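Local coordinates for manganese-binding protein (Chlamydia trachomatis, PDB 6NSI), which binds ferrous iron by preference, as well as manganese and nickel ions, and delivers them to the membrane permease of an ABC importer, at residues S1-S6 and R22-V27; I26-G31 and D46-S51; D106-G111 and T175-S180; A112-M117 and Q138-M143. One frame throughout, in Å; residues are numbered along the deposited sequence.

Contact 1 (S1-S6 and R22-V27); sequences SIYVLS and RVKNIV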
loop_
_atom_site.group_PDB
_atom_site.type_symbol
_atom_site.label_atom_id
_atom_site.label_comp_id
_atom_site.label_asym_id
_atom_site.label_seq_id
_atom_site.Cartn_x
_atom_site.Cartn_y
_atom_site.Cartn_z
ATOM N N SER A 1 2.027 -31.604 -1.457
ATOM C CA SER A 1 1.901 -30.476 -0.517
ATOM C C SER A 1 2.997 -29.415 -0.670
ATOM O O SER A 1 4.021 -29.462 0.024
ATOM C CB SER A 1 1.889 -30.997 0.914
ATOM O OG SER A 1 1.242 -30.063 1.762
ATOM N N ILE A 2 2.758 -28.453 -1.565
ATOM C CA ILE A 2 3.737 -27.432 -1.930
ATOM C C ILE A 2 3.377 -26.111 -1.251
ATOM O O ILE A 2 2.195 -25.759 -1.140
ATOM C CB ILE A 2 3.801 -27.277 -3.464
ATOM C CG1 ILE A 2 4.006 -28.638 -4.131
ATOM C CG2 ILE A 2 4.913 -26.335 -3.870
ATOM C CD1 ILE A 2 2.874 -29.061 -5.028
ATOM N N TYR A 3 4.395 -25.375 -0.792
ATOM C CA TYR A 3 4.215 -24.142 -0.027
ATOM C C TYR A 3 4.889 -22.970 -0.726
ATOM O O TYR A 3 6.043 -23.076 -1.157
ATOM C CB TYR A 3 4.793 -24.266 1.383
ATOM C CG TYR A 3 3.952 -25.100 2.315
ATOM C CD1 TYR A 3 2.818 -24.572 2.918
ATOM C CD2 TYR A 3 4.287 -26.427 2.584
ATOM C CE1 TYR A 3 2.044 -25.340 3.770
ATOM C CE2 TYR A 3 3.522 -27.201 3.435
ATOM C CZ TYR A 3 2.402 -26.653 4.027
ATOM O OH TYR A 3 1.635 -27.420 4.875
ATOM N N VAL A 4 4.173 -21.850 -0.803
ATOM C CA VAL A 4 4.717 -20.587 -1.283
ATOM C C VAL A 4 4.472 -19.530 -0.210
ATOM O O VAL A 4 3.378 -19.463 0.364
ATOM C CB VAL A 4 4.092 -20.178 -2.629
ATOM C CG1 VAL A 4 4.429 -18.719 -2.956
ATOM C CG2 VAL A 4 4.581 -21.111 -3.722
ATOM N N LEU A 5 5.492 -18.721 0.074
ATOM C CA LEU A 5 5.453 -17.747 1.162
ATOM C C LEU A 5 5.332 -16.335 0.603
ATOM O O LEU A 5 6.076 -15.952 -0.309
ATOM C CB LEU A 5 6.704 -17.850 2.043
ATOM C CG LEU A 5 6.749 -16.875 3.228
ATOM C CD1 LEU A 5 5.576 -17.095 4.150
ATOM C CD2 LEU A 5 8.035 -16.938 4.025
ATOM N N SER A 6 4.392 -15.568 1.147
ATOM C CA SER A 6 4.284 -14.142 0.879
ATOM C C SER A 6 4.561 -13.364 2.162
ATOM O O SER A 6 4.122 -13.760 3.244
ATOM C CB SER A 6 2.898 -13.779 0.343
ATOM O OG SER A 6 2.633 -14.405 -0.904
ATOM N N ARG A 22 -3.784 -25.284 -6.317
ATOM C CA ARG A 22 -2.628 -26.126 -6.614
ATOM C C ARG A 22 -1.423 -25.884 -5.702
ATOM O O ARG A 22 -0.392 -26.537 -5.908
ATOM C CB ARG A 22 -2.233 -25.944 -8.082
ATOM C CG ARG A 22 -3.226 -26.565 -9.064
ATOM C CD ARG A 22 -2.681 -27.849 -9.678
ATOM N NE ARG A 22 -3.374 -28.260 -10.903
ATOM C CZ ARG A 22 -3.373 -27.568 -12.045
ATOM N NH1 ARG A 22 -2.721 -26.412 -12.134
ATOM N NH2 ARG A 22 -4.035 -28.025 -13.102
ATOM N N VAL A 23 -1.516 -25.003 -4.702
ATOM C CA VAL A 23 -0.420 -24.748 -3.773
ATOM C C VAL A 23 -1.003 -24.236 -2.461
ATOM O O VAL A 23 -2.147 -23.771 -2.402
ATOM C CB VAL A 23 0.603 -23.727 -4.329
ATOM C CG1 VAL A 23 0.096 -22.303 -4.150
ATOM C CG2 VAL A 23 1.942 -23.878 -3.655
ATOM N N LYS A 24 -0.207 -24.326 -1.394
ATOM C CA LYS A 24 -0.563 -23.748 -0.105
ATOM C C LYS A 24 0.196 -22.446 0.096
ATOM O O LYS A 24 1.431 -22.434 0.119
ATOM C CB LYS A 24 -0.290 -24.730 1.032
ATOM C CG LYS A 24 -0.997 -26.053 0.803
ATOM C CD LYS A 24 -0.435 -27.199 1.608
ATOM C CE LYS A 24 -1.368 -28.394 1.516
ATOM N NZ LYS A 24 -1.041 -29.285 0.358
ATOM N N ASN A 25 -0.546 -21.357 0.237
ATOM C CA ASN A 25 0.036 -20.039 0.406
ATOM C C ASN A 25 0.066 -19.712 1.884
ATOM O O ASN A 25 -0.946 -19.862 2.576
ATOM C CB ASN A 25 -0.771 -18.987 -0.356
ATOM C CG ASN A 25 -0.512 -19.028 -1.840
ATOM O OD1 ASN A 25 0.567 -18.651 -2.290
ATOM N ND2 ASN A 25 -1.486 -19.522 -2.611
ATOM N N ILE A 26 1.226 -19.287 2.370
ATOM C CA ILE A 26 1.351 -18.815 3.737
ATOM C C ILE A 26 1.762 -17.349 3.695
ATOM O O ILE A 26 2.354 -16.864 2.727
ATOM C CB ILE A 26 2.350 -19.650 4.577
ATOM C CG1 ILE A 26 3.613 -19.971 3.779
ATOM C CG2 ILE A 26 1.694 -20.939 5.053
ATOM C CD1 ILE A 26 4.732 -20.619 4.630
ATOM N N VAL A 27 1.430 -16.641 4.760
ATOM C CA VAL A 27 1.783 -15.237 4.880
ATOM C C VAL A 27 2.513 -15.052 6.197
ATOM O O VAL A 27 2.099 -15.592 7.228
ATOM C CB VAL A 27 0.548 -14.312 4.781
ATOM C CG1 VAL A 27 -0.428 -14.532 5.947
ATOM C CG2 VAL A 27 0.989 -12.879 4.716
HETATM O O HOH W 1 1.950 -17.028 -0.410
#
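Tyr3-Ser6 and Lys24-Val27 pair as parallel strands, their axes approaching to 4.7 Å with a crossing angle of -28°. Four backbone hydrogen bonds carry the pairing and alternate between the strands: Lys24 N to Ile2 O, Val4 N to Lys24 O, Ile26 N to Val4 O and Ser6 N to Ile26 O, all within 2.8 to 3.0 Å and nearly straight. CA-H...O contacts supplement them, such as Val27 CA to Ser6 O at 3.2 Å.

Polar side chains add further bonds. Near the N-terminus Lys24 NZ donates to Ser1 OG at 2.8 Å; the lysine chain runs nearly straight until chi4, whose 90° turns NZ toward the serine. Further along, on the face of Asn25 and Ser6, a bridging water hydrogen-bonds Val4 O, Asn25 OD1 and Ser6 OG, while Asn25 ND2 is held by Thr19.

Apolar contacts differ between the two faces. On the side of Tyr3, Leu5 and Ile26, Lys24 CD lies over the Tyr3 ring, 4.2 Å from its centroid and off-centre, a CH-pi contact, and Leu5 CD1 packs on Ile26 CG1 at 3.5 Å. On the side of Val4, the CG2 methyls of Val4 and Val23 meet at 3.8 Å.

The pair forms the two strands of a beta-alpha-beta unit, whose crossover helix 9-19 covers the face of Asn25 and Ser6. Helix 44-50 lies against the face of Tyr3, Leu5 and Ile26, and strand 54-56 flanks strand 3-6 on its far edge, leaving 24-27 outermost in the four-stranded parallel sheet.

Contact 2 (I26-G31 and D46-S51); sequences IVLIDG and DRMAMS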
loop_
_atom_site.group_PDB
_atom_site.type_symbol
_atom_site.label_atom_id
_atom_site.label_comp_id
_atom_site.label_asym_id
_atom_site.label_seq_id
_atom_site.Cartn_x
_atom_site.Cartn_y
_atom_site.Cartn_z
ATOM N N ILE A 26 1.226 -19.287 2.370
ATOM C CA ILE A 26 1.351 -18.815 3.737
ATOM C C ILE A 26 1.762 -17.349 3.695
ATOM O O ILE A 26 2.354 -16.864 2.727
ATOM C CB ILE A 26 2.350 -19.650 4.577
ATOM C CG1 ILE A 26 3.613 -19.971 3.779
ATOM C CG2 ILE A 26 1.694 -20.939 5.053
ATOM C CD1 ILE A 26 4.732 -20.619 4.630
ATOM N N VAL A 27 1.430 -16.641 4.760
ATOM C CA VAL A 27 1.783 -15.237 4.880
ATOM C C VAL A 27 2.513 -15.052 6.197
ATOM O O VAL A 27 2.099 -15.592 7.228
ATOM C CB VAL A 27 0.548 -14.312 4.781
ATOM C CG1 VAL A 27 -0.428 -14.532 5.947
ATOM C CG2 VAL A 27 0.989 -12.879 4.716
ATOM N N LEU A 28 3.637 -14.344 6.146
ATOM C CA LEU A 28 4.423 -14.036 7.363
ATOM C C LEU A 28 3.773 -12.972 8.251
ATOM O O LEU A 28 3.617 -13.205 9.424
ATOM C CB LEU A 28 5.797 -13.547 6.935
ATOM C CG LEU A 28 6.955 -14.280 7.586
ATOM C CD1 LEU A 28 6.930 -15.737 7.186
ATOM C CD2 LEU A 28 8.262 -13.628 7.204
ATOM N N ILE A 29 3.349 -11.873 7.653
ATOM C CA ILE A 29 2.835 -10.710 8.419
ATOM C C ILE A 29 1.356 -10.520 8.104
ATOM O O ILE A 29 0.996 -10.441 6.943
ATOM C CB ILE A 29 3.642 -9.455 8.036
ATOM C CG1 ILE A 29 5.149 -9.652 8.189
ATOM C CG2 ILE A 29 3.144 -8.220 8.763
ATOM C CD1 ILE A 29 5.966 -8.524 7.663
ATOM N N ASP A 30 0.545 -10.521 9.143
ATOM C CA ASP A 30 -0.879 -10.241 9.010
ATOM C C ASP A 30 -1.364 -9.608 10.306
ATOM O O ASP A 30 -0.635 -9.549 11.307
ATOM C CB ASP A 30 -1.703 -11.501 8.693
ATOM C CG ASP A 30 -3.112 -11.173 8.176
ATOM O OD1 ASP A 30 -3.478 -9.971 8.113
ATOM O OD2 ASP A 30 -3.855 -12.115 7.824
ATOM N N GLY A 31 -2.609 -9.103 10.258
ATOM C CA GLY A 31 -3.246 -8.544 11.436
ATOM C C GLY A 31 -2.865 -7.098 11.700
ATOM O O GLY A 31 -2.567 -6.316 10.797
ATOM N N ASP A 46 11.310 -21.451 9.685
ATOM C CA ASP A 46 10.828 -22.710 9.128
ATOM C C ASP A 46 9.810 -22.484 8.019
ATOM O O ASP A 46 9.736 -23.286 7.079
ATOM C CB ASP A 46 10.213 -23.578 10.227
ATOM C CG ASP A 46 11.179 -23.860 11.361
ATOM O OD1 ASP A 46 12.383 -24.099 11.093
ATOM O OD2 ASP A 46 10.726 -23.847 12.524
ATOM N N ARG A 47 9.008 -21.416 8.121
ATOM C CA ARG A 47 8.086 -21.085 7.040
ATOM C C ARG A 47 8.854 -20.768 5.765
ATOM O O ARG A 47 8.466 -21.191 4.669
ATOM C CB ARG A 47 7.196 -19.909 7.455
ATOM C CG ARG A 47 6.197 -20.292 8.518
ATOM C CD ARG A 47 5.545 -19.098 9.201
ATOM N NE ARG A 47 4.522 -19.557 10.138
ATOM C CZ ARG A 47 4.585 -19.416 11.460
ATOM N NH1 ARG A 47 5.614 -18.797 12.038
ATOM N NH2 ARG A 47 3.594 -19.883 12.208
ATOM N N MET A 48 9.973 -20.050 5.895
ATOM C CA MET A 48 10.824 -19.815 4.737
ATOM C C MET A 48 11.450 -21.113 4.246
ATOM O O MET A 48 11.519 -21.360 3.035
ATOM C CB MET A 48 11.903 -18.796 5.088
ATOM C CG MET A 48 11.355 -17.378 5.362
ATOM S SD MET A 48 12.682 -16.270 5.884
ATOM C CE MET A 48 11.731 -14.764 6.241
ATOM N N ALA A 49 11.894 -21.956 5.181
ATOM C CA ALA A 49 12.618 -23.169 4.820
ATOM C C ALA A 49 11.736 -24.140 4.037
ATOM O O ALA A 49 12.184 -24.734 3.047
ATOM C CB ALA A 49 13.171 -23.826 6.082
ATOM N N MET A 50 10.477 -24.313 4.454
ATOM C CA MET A 50 9.581 -25.218 3.737
ATOM C C MET A 50 9.001 -24.628 2.448
ATOM O O MET A 50 8.359 -25.365 1.690
ATOM C CB MET A 50 8.432 -25.656 4.651
ATOM C CG MET A 50 7.258 -24.689 4.683
ATOM S SD MET A 50 6.040 -25.084 5.961
ATOM C CE MET A 50 7.018 -24.844 7.447
ATOM N N SER A 51 9.212 -23.342 2.170
ATOM C CA SER A 51 8.584 -22.696 1.025
ATOM C C SER A 51 9.433 -22.809 -0.238
ATOM O O SER A 51 10.654 -22.977 -0.188
ATOM C CB SER A 51 8.313 -21.226 1.336
ATOM O OG SER A 51 7.159 -21.122 2.146
#
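Ile26 and Leu28 send their side-chain ends against Arg47, Met48 and Ser51 on the last turn of helix 44-50 and the residue after it. The tight part surrounds Ile26 CD1. With CG1 placed between the backbone N and the carbonyl carbon (chi1 43°) and CD1 anti beyond it (chi2 171°), this methyl comes to 3.5 Å from Ser51 OG and 3.8 Å from Arg47 CB. Ser51 OG is itself occupied, donating to Arg47 O at 2.8 Å, so the methyl packs against a hydroxyl already bonded to its own segment. Leu28 divides its branches: CD2 meets Met48 CE at 3.8 Å, the two side chains crossing at about a right angle, while CD1 approaches Arg47 CD more loosely, at 4.2 Å.

Arg47 forms the looser, partly exposed flank. Its chain extends from CG to NE past the leucine, and the guanidinium turns to Asp44, with which NH1 makes a salt bridge. On the Met48 side the contact is instead buried, with Leu5 and helix 65-71 closing around it.

The arrangement, a helix laid on one face of a parallel sheet through Met48 and the aliphatic part of Arg47, near the C-terminal end of an edge strand, is characteristic of an alpha/beta sandwich, here in a solute-binding protein lobe.

Contact 3 (D106-G111 and T175-S180); sequences DMRVWG and TRRYLS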
loop_
_atom_site.group_PDB
_atom_site.type_symbol
_atom_site.label_atom_id
_atom_site.label_comp_id
_atom_site.label_asym_id
_atom_site.label_seq_id
_atom_site.Cartn_x
_atom_site.Cartn_y
_atom_site.Cartn_z
ATOM N N ASP A 106 -1.607 1.994 -5.469
ATOM C CA ASP A 106 -1.792 2.387 -6.858
ATOM C C ASP A 106 -2.102 1.096 -7.617
ATOM O O ASP A 106 -1.217 0.259 -7.823
ATOM C CB ASP A 106 -0.541 3.109 -7.368
ATOM C CG ASP A 106 -0.594 3.433 -8.870
ATOM O OD1 ASP A 106 -1.317 2.737 -9.619
ATOM O OD2 ASP A 106 0.119 4.372 -9.306
ATOM N N MET A 107 -3.370 0.929 -8.003
ATOM C CA MET A 107 -3.841 -0.332 -8.574
ATOM C C MET A 107 -3.226 -0.629 -9.940
ATOM O O MET A 107 -3.170 -1.796 -10.339
ATOM C CB MET A 107 -5.371 -0.315 -8.654
ATOM C CG MET A 107 -6.017 -1.641 -9.106
ATOM S SD MET A 107 -5.756 -3.070 -8.017
ATOM C CE MET A 107 -6.432 -2.532 -6.442
ATOM N N ARG A 108 -2.750 0.383 -10.666
ATOM C CA ARG A 108 -2.023 0.084 -11.899
ATOM C C ARG A 108 -0.644 -0.484 -11.595
ATOM O O ARG A 108 -0.201 -1.451 -12.233
ATOM C CB ARG A 108 -1.899 1.330 -12.766
ATOM C CG ARG A 108 -1.135 1.082 -14.061
ATOM C CD ARG A 108 -0.547 2.371 -14.611
ATOM N NE ARG A 108 0.686 2.751 -13.922
ATOM C CZ ARG A 108 1.868 2.168 -14.114
ATOM N NH1 ARG A 108 1.985 1.163 -14.982
ATOM N NH2 ARG A 108 2.932 2.589 -13.434
ATOM N N VAL A 109 0.053 0.104 -10.619
ATOM C CA VAL A 109 1.363 -0.414 -10.238
ATOM C C VAL A 109 1.221 -1.814 -9.640
ATOM O O VAL A 109 1.959 -2.733 -10.008
ATOM C CB VAL A 109 2.067 0.575 -9.281
ATOM C CG1 VAL A 109 3.449 0.058 -8.853
ATOM C CG2 VAL A 109 2.208 1.955 -9.945
ATOM N N TRP A 110 0.248 -2.015 -8.740
ATOM C CA TRP A 110 0.094 -3.335 -8.137
ATOM C C TRP A 110 -0.343 -4.372 -9.168
ATOM O O TRP A 110 -0.025 -5.559 -9.028
ATOM C CB TRP A 110 -0.895 -3.282 -6.971
ATOM C CG TRP A 110 -0.628 -4.355 -5.929
ATOM C CD1 TRP A 110 -1.509 -5.298 -5.479
ATOM C CD2 TRP A 110 0.600 -4.581 -5.210
ATOM N NE1 TRP A 110 -0.914 -6.097 -4.528
ATOM C CE2 TRP A 110 0.377 -5.674 -4.337
ATOM C CE3 TRP A 110 1.858 -3.960 -5.208
ATOM C CZ2 TRP A 110 1.368 -6.171 -3.490
ATOM C CZ3 TRP A 110 2.845 -4.458 -4.351
ATOM C CH2 TRP A 110 2.590 -5.548 -3.512
ATOM N N GLY A 111 -1.065 -3.955 -10.203
ATOM C CA GLY A 111 -1.321 -4.861 -11.313
ATOM C C GLY A 111 -0.038 -5.320 -11.975
ATOM O O GLY A 111 0.144 -6.510 -12.253
ATOM N N THR A 175 -2.082 9.196 -4.083
ATOM C CA THR A 175 -2.356 10.613 -4.290
ATOM C C THR A 175 -1.868 11.077 -5.659
ATOM O O THR A 175 -2.552 11.843 -6.349
ATOM C CB THR A 175 -1.664 11.419 -3.191
ATOM O OG1 THR A 175 -2.221 11.078 -1.899
ATOM C CG2 THR A 175 -1.786 12.920 -3.470
ATOM N N ARG A 176 -0.662 10.654 -6.036
ATOM C CA ARG A 176 -0.093 11.021 -7.331
ATOM C C ARG A 176 -0.945 10.485 -8.486
ATOM O O ARG A 176 -1.171 11.188 -9.481
ATOM C CB ARG A 176 1.349 10.497 -7.412
ATOM C CG ARG A 176 2.194 11.061 -8.579
ATOM C CD ARG A 176 3.583 10.378 -8.671
ATOM N NE ARG A 176 3.477 8.930 -8.882
ATOM C CZ ARG A 176 4.513 8.098 -9.074
ATOM N NH1 ARG A 176 5.765 8.561 -9.072
ATOM N NH2 ARG A 176 4.299 6.791 -9.272
ATOM N N ARG A 177 -1.440 9.246 -8.368
ATOM C CA ARG A 177 -2.249 8.665 -9.435
ATOM C C ARG A 177 -3.660 9.244 -9.473
ATOM O O ARG A 177 -4.124 9.679 -10.530
ATOM C CB ARG A 177 -2.332 7.140 -9.301
ATOM C CG ARG A 177 -3.271 6.543 -10.396
ATOM C CD ARG A 177 -2.973 5.099 -10.720
ATOM N NE ARG A 177 -3.700 4.586 -11.887
ATOM C CZ ARG A 177 -3.235 4.626 -13.142
ATOM N NH1 ARG A 177 -2.055 5.181 -13.409
ATOM N NH2 ARG A 177 -3.945 4.107 -14.146
ATOM N N TYR A 178 -4.367 9.233 -8.337
ATOM C CA TYR A 178 -5.818 9.408 -8.333
ATOM C C TYR A 178 -6.285 10.792 -7.934
ATOM O O TYR A 178 -7.443 11.131 -8.197
ATOM C CB TYR A 178 -6.488 8.426 -7.363
ATOM C CG TYR A 178 -6.269 6.980 -7.714
ATOM C CD1 TYR A 178 -6.741 6.456 -8.916
ATOM C CD2 TYR A 178 -5.577 6.143 -6.844
ATOM C CE1 TYR A 178 -6.532 5.125 -9.242
ATOM C CE2 TYR A 178 -5.367 4.820 -7.149
ATOM C CZ TYR A 178 -5.851 4.306 -8.346
ATOM O OH TYR A 178 -5.623 2.973 -8.640
ATOM N N LEU A 179 -5.457 11.564 -7.245
ATOM C CA LEU A 179 -5.881 12.845 -6.704
ATOM C C LEU A 179 -5.265 14.019 -7.444
ATOM O O LEU A 179 -5.600 15.176 -7.145
ATOM C CB LEU A 179 -5.536 12.926 -5.203
ATOM C CG LEU A 179 -6.313 11.976 -4.277
ATOM C CD1 LEU A 179 -5.947 12.208 -2.805
ATOM C CD2 LEU A 179 -7.817 12.076 -4.478
ATOM N N SER A 180 -4.383 13.757 -8.406
ATOM C CA SER A 180 -3.568 14.788 -9.020
ATOM C C SER A 180 -3.752 14.791 -10.527
ATOM O O SER A 180 -4.062 13.764 -11.132
ATOM C CB SER A 180 -2.096 14.582 -8.691
ATOM O OG SER A 180 -1.959 14.275 -7.299
HETATM O O HOH W 2 1.364 6.586 -8.505
HETATM O O HOH W 3 0.721 4.772 -11.693
#
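Asp106 and Arg177 have the nearest CA atoms across the contact, 6.8 Å apart, where the start of helix 107-124 meets the last turn of helix 172-178. Met107 N donates to Tyr178 OH at 3.1 Å and 152°, reaching the ring at its edge. That hydroxyl is also bonded to Asp147, which makes a salt bridge with Arg177 NH2 as well.

Asp106 is the N-cap of helix 107-124: its OD1 accepts from Val109 N at 3.1 Å, from above the carboxylate plane, and weakly from Arg108 N. CG stands anti to the backbone N (chi1 174°), and the carboxylate lies beside Arg177 CD, 3.1 Å from OD1. The ion pair between OD1 and Arg177 NE is long, at 3.8 Å, and rests on charge alone, since the oxygen lies well out of the guanidinium plane. This capped helix start follows His102, an iron ligand, by only four residues; the side chains of Asp106 and His102 are about 8 Å apart.

Arg108 CB sits 3.6 Å above the centre of the Arg177 guanidinium, while Arg177 CG similarly covers a face of the Tyr178 ring. The two guanidinium planes are inclined at 54°, and one water bridges the two groups from the side, accepting from Arg108 NE and weakly from Arg177 NH1 while donating to Asp106 OD2. A second water links OD2 to Arg176 NH2, and Arg108 NH2 is hydrogen-bonded to Cys89 O.

Contact 4 (A112-M117 and Q138-M143); sequences AAVKEM and QILSEM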
loop_
_atom_site.group_PDB
_atom_site.type_symbol
_atom_site.label_atom_id
_atom_site.label_comp_id
_atom_site.label_asym_id
_atom_site.label_seq_id
_atom_site.Cartn_x
_atom_site.Cartn_y
_atom_site.Cartn_z
ATOM N N ALA A 112 0.874 -4.378 -12.237
ATOM C CA ALA A 112 2.197 -4.750 -12.732
ATOM C C ALA A 112 2.914 -5.676 -11.753
ATOM O O ALA A 112 3.550 -6.653 -12.165
ATOM C CB ALA A 112 3.030 -3.497 -12.994
ATOM N N ALA A 113 2.823 -5.380 -10.448
ATOM C CA ALA A 113 3.366 -6.281 -9.436
ATOM C C ALA A 113 2.774 -7.679 -9.574
ATOM O O ALA A 113 3.493 -8.683 -9.527
ATOM C CB ALA A 113 3.089 -5.719 -8.036
ATOM N N VAL A 114 1.454 -7.764 -9.736
ATOM C CA VAL A 114 0.826 -9.069 -9.897
ATOM C C VAL A 114 1.315 -9.753 -11.169
ATOM O O VAL A 114 1.475 -10.984 -11.198
ATOM C CB VAL A 114 -0.703 -8.912 -9.857
ATOM C CG1 VAL A 114 -1.388 -10.190 -10.282
ATOM C CG2 VAL A 114 -1.136 -8.515 -8.442
ATOM N N LYS A 115 1.636 -8.967 -12.193
ATOM C CA LYS A 115 2.177 -9.544 -13.446
ATOM C C LYS A 115 3.488 -10.252 -13.121
ATOM O O LYS A 115 3.705 -11.318 -13.652
ATOM C CB LYS A 115 2.378 -8.478 -14.522
ATOM C CG LYS A 115 2.020 -8.938 -15.926
ATOM C CD LYS A 115 2.083 -7.847 -16.954
ATOM C CE LYS A 115 1.320 -6.619 -16.517
ATOM N NZ LYS A 115 -0.141 -6.848 -16.510
ATOM N N GLU A 116 4.315 -9.653 -12.272
ATOM C CA GLU A 116 5.577 -10.278 -11.886
ATOM C C GLU A 116 5.341 -11.506 -11.016
ATOM O O GLU A 116 6.052 -12.507 -11.148
ATOM C CB GLU A 116 6.462 -9.271 -11.155
ATOM C CG GLU A 116 6.790 -8.039 -11.972
ATOM C CD GLU A 116 7.563 -8.374 -13.228
ATOM O OE1 GLU A 116 8.488 -9.213 -13.163
ATOM O OE2 GLU A 116 7.236 -7.799 -14.286
ATOM N N MET A 117 4.361 -11.444 -10.110
ATOM C CA MET A 117 3.988 -12.622 -9.333
ATOM C C MET A 117 3.661 -13.800 -10.245
ATOM O O MET A 117 4.218 -14.891 -10.090
ATOM C CB MET A 117 2.791 -12.318 -8.440
ATOM C CG MET A 117 2.984 -11.183 -7.424
ATOM S SD MET A 117 1.469 -11.039 -6.457
ATOM C CE MET A 117 1.497 -9.301 -5.972
ATOM N N GLN A 138 -7.473 -13.478 -15.238
ATOM C CA GLN A 138 -8.717 -13.055 -14.609
ATOM C C GLN A 138 -8.471 -11.950 -13.586
ATOM O O GLN A 138 -9.113 -10.894 -13.641
ATOM C CB GLN A 138 -9.416 -14.251 -13.966
ATOM C CG GLN A 138 -10.867 -13.978 -13.604
ATOM C CD GLN A 138 -11.635 -13.253 -14.712
ATOM O OE1 GLN A 138 -11.486 -13.560 -15.900
ATOM N NE2 GLN A 138 -12.471 -12.292 -14.320
ATOM N N ILE A 139 -7.538 -12.156 -12.651
ATOM C CA ILE A 139 -7.364 -11.150 -11.603
ATOM C C ILE A 139 -6.812 -9.856 -12.192
ATOM O O ILE A 139 -7.213 -8.754 -11.789
ATOM C CB ILE A 139 -6.488 -11.687 -10.451
ATOM C CG1 ILE A 139 -6.445 -10.663 -9.305
ATOM C CG2 ILE A 139 -5.090 -12.054 -10.923
ATOM C CD1 ILE A 139 -7.836 -10.154 -8.918
ATOM N N LEU A 140 -5.915 -9.963 -13.177
ATOM C CA LEU A 140 -5.341 -8.771 -13.793
ATOM C C LEU A 140 -6.404 -7.912 -14.472
ATOM O O LEU A 140 -6.349 -6.678 -14.402
ATOM C CB LEU A 140 -4.261 -9.161 -14.796
ATOM C CG LEU A 140 -2.911 -9.557 -14.198
ATOM C CD1 LEU A 140 -2.027 -10.220 -15.279
ATOM C CD2 LEU A 140 -2.245 -8.338 -13.592
ATOM N N SER A 141 -7.373 -8.536 -15.148
ATOM C CA SER A 141 -8.425 -7.738 -15.777
ATOM C C SER A 141 -9.416 -7.212 -14.746
ATOM O O SER A 141 -10.025 -6.149 -14.946
ATOM C CB SER A 141 -9.152 -8.561 -16.837
ATOM O OG SER A 141 -9.874 -9.601 -16.215
ATOM N N GLU A 142 -9.598 -7.939 -13.644
ATOM C CA GLU A 142 -10.414 -7.416 -12.559
ATOM C C GLU A 142 -9.749 -6.202 -11.913
ATOM O O GLU A 142 -10.428 -5.226 -11.565
ATOM C CB GLU A 142 -10.676 -8.520 -11.536
ATOM C CG GLU A 142 -11.753 -9.514 -11.956
ATOM C CD GLU A 142 -11.877 -10.691 -10.999
ATOM O OE1 GLU A 142 -12.023 -11.840 -11.466
ATOM O OE2 GLU A 142 -11.817 -10.476 -9.772
ATOM N N MET A 143 -8.416 -6.231 -11.782
ATOM C CA MET A 143 -7.684 -5.112 -11.190
ATOM C C MET A 143 -7.670 -3.900 -12.112
ATOM O O MET A 143 -7.697 -2.758 -11.633
ATOM C CB MET A 143 -6.249 -5.532 -10.843
ATOM C CG MET A 143 -6.138 -6.553 -9.727
ATOM S SD MET A 143 -4.463 -7.217 -9.512
ATOM C CE MET A 143 -3.646 -5.817 -8.731
#
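Val114 is the centre of this contact, its two methyls addressing different partners on helix 129-154. CG1, anti to the backbone N (chi1 169°), meets Leu140 CD2 at 3.9 Å and, more distantly, Ile139 CG2 at 4.2 Å. CG2 faces the end of Met143, lying 3.7 Å from both its CE and its SD. The approaches differ too: the valine and Leu140 slide past each other in opposite directions, whereas it crosses Ile139 at about a right angle and Met143 obliquely.

A second component comes from Lys115 on the exposed flank. Its chain is bent at chi3 and chi4, the last torsion of -70° bringing NZ back to 3.9 Å from Leu140 CD2, so the ammonium borders an apolar methyl rather than an acid within the pair.

Helix geometry positions these groups. The segment axes run antiparallel, at 176°, and 10.2 Å apart, with Val114 and Leu140 nearest at 7.3 Å between CA atoms; side chains alone bridge the gap. On the outer side of helix 129-154, Gln138 NE2 donates to Glu142 OE1 at 2.9 Å, using the anti lone pair of that oxygen, and Glu142 also forms a salt bridge with Arg17 of helix 9-19.

Further out, helix 9-19 covers Val114 through Cys14, and Phe267 of helix 266-280 touches both Ile139 and Met143. Helices 107-124 and 129-154 are consecutive in the chain, joined by a short connection, and their apolar packing is that of an antiparallel helical hairpin.

Contacts 1 and 2 share Ile26 and Val27 of strand 24-27 and join two strands of one sheet and a helix, 44-50, on one of its faces, Leu5 packing on both Leu28 and Met48. Contacts 3 and 4 share helix 107-124, and Met143 joins them by touching Met107 and Gly111. The pairs lie apart: the centres of contacts 1 and 3 are about 29 Å from each other. Chemistry follows place. Contact 1, partly buried, relies on backbone hydrogen bonds; contacts 2 and 4 are buried and mainly apolar, each with a charged side chain on its flank. Contact 3 is buried as well and lies closest to the chain's centre, yet is polar, with capping, charges and waters.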